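Side-chain contacts in malonyl CoA-acyl carrier protein transacylase (Clostridium perfringens, PDB 3PTW), which probably transfers the malonyl group from malonyl-CoA to acyl carrier protein, the step that supplies extender units for fatty acid synthesis: residues A76-L80 / G81-H85; K299-E302 / K303-K307. All coordinates share one frame; numbering follows the deposited sequence.

Contact 1. Residues A76-L80 / G81-H85; sequences ALDKL and GVKSH
L77 meets V82 twice, once through its backbone and once through its side chain. Its carbonyl takes the amide of V82 in a 6→1 bond, V82 N to L77 O 3.1 Å, with an N-H...O angle of 148° and the donor tilted from the carbonyl plane. Beside this bond the isopropyl group of V82 lies against the leucine: L77 CG is 3.8 Å from V82 CG1 and 3.9 Å from V82 CG2, so both methyls bear on one branch point. L77 O to V82 CG1, at 3.0 Å, is shorter than a normal van der Waals contact, and the first torsion of V82 is far from staggered, so this detail is doubtful.

D78 contributes the second backbone bond, G81 N to D78 O 2.9 Å, the donor standing above the carbonyl plane, 60° out of it. Its CG is anti to the backbone N (chi1 -169°), which lets the carboxylate face K83, whose chain bends at chi3 and brings its terminal amine back to the helix end. The charges stay beyond salt-bridge distance, D78 OD1 to K83 NZ 4.3 Å, and any attraction is probably modest at this exposed surface.

L80, the first residue to leave helical geometry, adds a looser apolar touch, its CB 4.2 Å from V82 CG1. G81 then turns the chain at positive phi. The paired 6→1 and 5→2 bonds, with this glycine as C-prime residue and the L77-V82 apolar pair beside them, identify a Schellman motif closing helix 59-79 and leading toward strand 86-89.

Contact 2. Residues K299-E302 / K303-K307; sequences KSLE and KTLSK
K303 opens the second turn by giving its amide to K299 O, N to O 3.0 Å, with a nearly straight N-H...O angle of 167°. Its side chain departs with CG anti to the backbone N (chi1 173°) and runs extended beyond CG, so it is the CB that lies near the carbonyls of the preceding turn while the amine leads away.

T304 comes next, its N 2.8 Å from S300 O. The hydroxyl lies beside its own backbone N, anti to the carbonyl carbon, which brings OG1 to 3.0 Å from S300 O as well; N294 O is the stronger partner of that hydroxyl, and a bond from it to S300 O is not settled.

The CB of L305 is directed toward 299-302, and this side chain makes the apolar part of the contact. Its N-H...O hydrogen bond is the straightest of the four backbone bonds, N to L301 O 2.7 Å at 173°, while its CG stands 3.8 Å from L301 CD1. The two leucines are an i, i+4 pair on one face of the helix. On the neighbouring flank E302, bent at chi2, brings OE1 to 3.7 Å from L305 CD1, a van der Waals approach of carboxylate to methyl.

S306 completes the series, its N 2.9 Å from E302 O. Regular i+4 bonding therefore runs unbroken through this part of helix 298-315. Around it, S300 and T304 face strand 291-295, with S300 OG bonded to D297 and to the amide of E296, whereas L301 reaches F26 as well as V295, and L305 rests on L80 and V82 in the turn that follows helix 59-79.

Overall arrangement
Contact 1 precedes contact 2 along the chain, yet the two meet in space, with centres about 13 Å apart on the same side of the chain's centre. The interface is apolar: L77 CD1 lies 3.5 Å from L301 CD1, L80 CD1 is 4.0 Å from L305 CD1, and V82 CG1 is 4.1 Å from L305 CD2. The C-terminal end of helix 59-79 and its turn thereby pack on helix 298-315, near the C-terminus of the model. Contact 1 leads into strand 86-89 and contact 2 flanks edge strand 291-295, both of the six-stranded mixed sheet, so the pairing joins early and late elements of the acyl transferase domain.

Contact 1. Residues A76-L80 / G81-H85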
# COMPACT_ATOMS: atom_id res chain seq x y z
N ALA A 76 -18.54 -3.51 2.93
CA ALA A 76 -19.70 -2.62 3.03
C ALA A 76 -19.92 -1.85 1.74
O ALA A 76 -21.05 -1.70 1.28
CB ALA A 76 -19.53 -1.66 4.19
N LEU A 77 -18.83 -1.38 1.14
CA LEU A 77 -18.90 -0.79 -0.20
C LEU A 77 -19.54 -1.77 -1.19
O LEU A 77 -20.40 -1.38 -1.98
CB LEU A 77 -17.51 -0.36 -0.68
CG LEU A 77 -17.11 1.12 -0.71
CD1 LEU A 77 -17.99 2.04 0.13
CD2 LEU A 77 -15.64 1.31 -0.34
N ASP A 78 -19.16 -3.04 -1.09
CA ASP A 78 -19.65 -4.08 -2.00
C ASP A 78 -21.16 -4.26 -1.86
O ASP A 78 -21.87 -4.26 -2.86
CB ASP A 78 -18.91 -5.40 -1.74
CG ASP A 78 -19.18 -6.45 -2.81
OD1 ASP A 78 -18.95 -6.21 -4.02
OD2 ASP A 78 -19.60 -7.56 -2.43
N LYS A 79 -21.66 -4.37 -0.63
CA LYS A 79 -23.11 -4.49 -0.39
C LYS A 79 -23.88 -3.27 -0.90
O LYS A 79 -25.04 -3.38 -1.29
CB LYS A 79 -23.41 -4.70 1.10
CG LYS A 79 -24.78 -5.31 1.35
CD LYS A 79 -25.26 -5.03 2.76
CE LYS A 79 -26.63 -5.61 2.98
NZ LYS A 79 -27.06 -5.51 4.41
N LEU A 80 -23.24 -2.11 -0.91
CA LEU A 80 -23.86 -0.89 -1.42
C LEU A 80 -23.76 -0.75 -2.95
O LEU A 80 -24.14 0.29 -3.49
CB LEU A 80 -23.29 0.35 -0.71
CG LEU A 80 -23.71 0.52 0.75
CD1 LEU A 80 -22.77 1.46 1.48
CD2 LEU A 80 -25.19 0.99 0.85
N GLY A 81 -23.25 -1.78 -3.63
CA GLY A 81 -23.17 -1.79 -5.09
C GLY A 81 -21.99 -1.05 -5.70
O GLY A 81 -21.91 -0.88 -6.91
N VAL A 82 -21.06 -0.59 -4.86
CA VAL A 82 -19.86 0.05 -5.37
C VAL A 82 -18.76 -0.99 -5.61
O VAL A 82 -18.27 -1.64 -4.68
CB VAL A 82 -19.41 1.33 -4.55
CG1 VAL A 82 -19.99 1.34 -3.15
CG2 VAL A 82 -17.89 1.52 -4.54
N LYS A 83 -18.44 -1.16 -6.89
CA LYS A 83 -17.58 -2.24 -7.35
C LYS A 83 -16.64 -1.78 -8.44
O LYS A 83 -16.84 -0.73 -9.05
CB LYS A 83 -18.43 -3.43 -7.81
CG LYS A 83 -19.75 -3.06 -8.45
CD LYS A 83 -20.68 -4.27 -8.52
CE LYS A 83 -20.93 -4.87 -7.14
NZ LYS A 83 -21.86 -6.02 -7.22
N SER A 84 -15.61 -2.59 -8.68
CA SER A 84 -14.52 -2.30 -9.60
C SER A 84 -13.74 -3.58 -9.83
O SER A 84 -13.64 -4.43 -8.95
CB SER A 84 -13.58 -1.25 -9.00
OG SER A 84 -12.27 -1.33 -9.58
N HIS A 85 -13.18 -3.70 -11.03
CA HIS A 85 -12.29 -4.81 -11.34
C HIS A 85 -10.90 -4.34 -11.76
O HIS A 85 -10.17 -5.05 -12.47
CB HIS A 85 -12.91 -5.71 -12.41
CG HIS A 85 -13.20 -5.00 -13.69
ND1 HIS A 85 -14.42 -4.39 -13.95
CD2 HIS A 85 -12.45 -4.83 -14.80
CE1 HIS A 85 -14.40 -3.87 -15.16
NE2 HIS A 85 -13.21 -4.12 -15.70

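Contact 2. Residues K299-E302 / K303-K307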
# COMPACT_ATOMS: atom_id res chain seq x y z
N LYS A 299 -18.38 9.99 7.16
CA LYS A 299 -18.38 11.23 6.38
C LYS A 299 -17.83 11.03 4.96
O LYS A 299 -18.44 11.46 3.98
CB LYS A 299 -17.63 12.34 7.14
CG LYS A 299 -17.81 13.74 6.54
CD LYS A 299 -16.90 14.79 7.20
CE LYS A 299 -15.42 14.48 7.02
NZ LYS A 299 -14.54 15.69 7.10
N SER A 300 -16.69 10.35 4.84
CA SER A 300 -16.09 10.11 3.53
C SER A 300 -16.94 9.13 2.71
O SER A 300 -17.06 9.30 1.51
CB SER A 300 -14.65 9.60 3.69
OG SER A 300 -14.64 8.42 4.47
N LEU A 301 -17.55 8.15 3.38
CA LEU A 301 -18.48 7.22 2.71
C LEU A 301 -19.60 7.96 2.01
O LEU A 301 -19.89 7.71 0.83
CB LEU A 301 -19.08 6.21 3.69
CG LEU A 301 -20.25 5.35 3.18
CD1 LEU A 301 -19.81 4.34 2.10
CD2 LEU A 301 -20.92 4.61 4.31
N GLU A 302 -20.23 8.86 2.77
CA GLU A 302 -21.40 9.60 2.32
C GLU A 302 -21.04 10.58 1.21
O GLU A 302 -21.79 10.70 0.24
CB GLU A 302 -22.07 10.33 3.49
CG GLU A 302 -22.64 9.40 4.57
CD GLU A 302 -23.79 8.52 4.08
OE1 GLU A 302 -23.76 8.05 2.92
OE2 GLU A 302 -24.73 8.30 4.87
N LYS A 303 -19.89 11.24 1.35
CA LYS A 303 -19.34 12.07 0.29
C LYS A 303 -19.13 11.22 -0.97
O LYS A 303 -19.57 11.61 -2.06
CB LYS A 303 -18.02 12.72 0.76
CG LYS A 303 -17.23 13.48 -0.30
CD LYS A 303 -16.26 14.48 0.36
CE LYS A 303 -15.27 15.05 -0.66
NZ LYS A 303 -14.80 16.44 -0.32
N THR A 304 -18.51 10.05 -0.81
CA THR A 304 -18.24 9.16 -1.93
C THR A 304 -19.53 8.65 -2.60
O THR A 304 -19.69 8.77 -3.82
CB THR A 304 -17.31 8.01 -1.51
OG1 THR A 304 -16.02 8.55 -1.20
CG2 THR A 304 -17.13 6.98 -2.60
N LEU A 305 -20.45 8.12 -1.80
CA LEU A 305 -21.73 7.65 -2.33
C LEU A 305 -22.51 8.76 -3.02
O LEU A 305 -23.14 8.54 -4.06
CB LEU A 305 -22.61 7.02 -1.23
CG LEU A 305 -22.14 5.74 -0.52
CD1 LEU A 305 -23.18 5.31 0.52
CD2 LEU A 305 -21.84 4.59 -1.49
N SER A 306 -22.45 9.97 -2.44
CA SER A 306 -23.11 11.13 -3.03
C SER A 306 -22.56 11.46 -4.42
O SER A 306 -23.33 11.71 -5.36
CB SER A 306 -22.98 12.34 -2.10
OG SER A 306 -24.01 13.27 -2.36
N LYS A 307 -21.23 11.44 -4.56
CA LYS A 307 -20.59 11.62 -5.86
C LYS A 307 -20.97 10.51 -6.85
O LYS A 307 -21.28 10.78 -8.01
CB LYS A 307 -19.07 11.74 -5.72
CG LYS A 307 -18.32 11.97 -7.05
CD LYS A 307 -18.84 13.20 -7.80
CE LYS A 307 -17.91 13.57 -8.93
NZ LYS A 307 -18.43 14.71 -9.72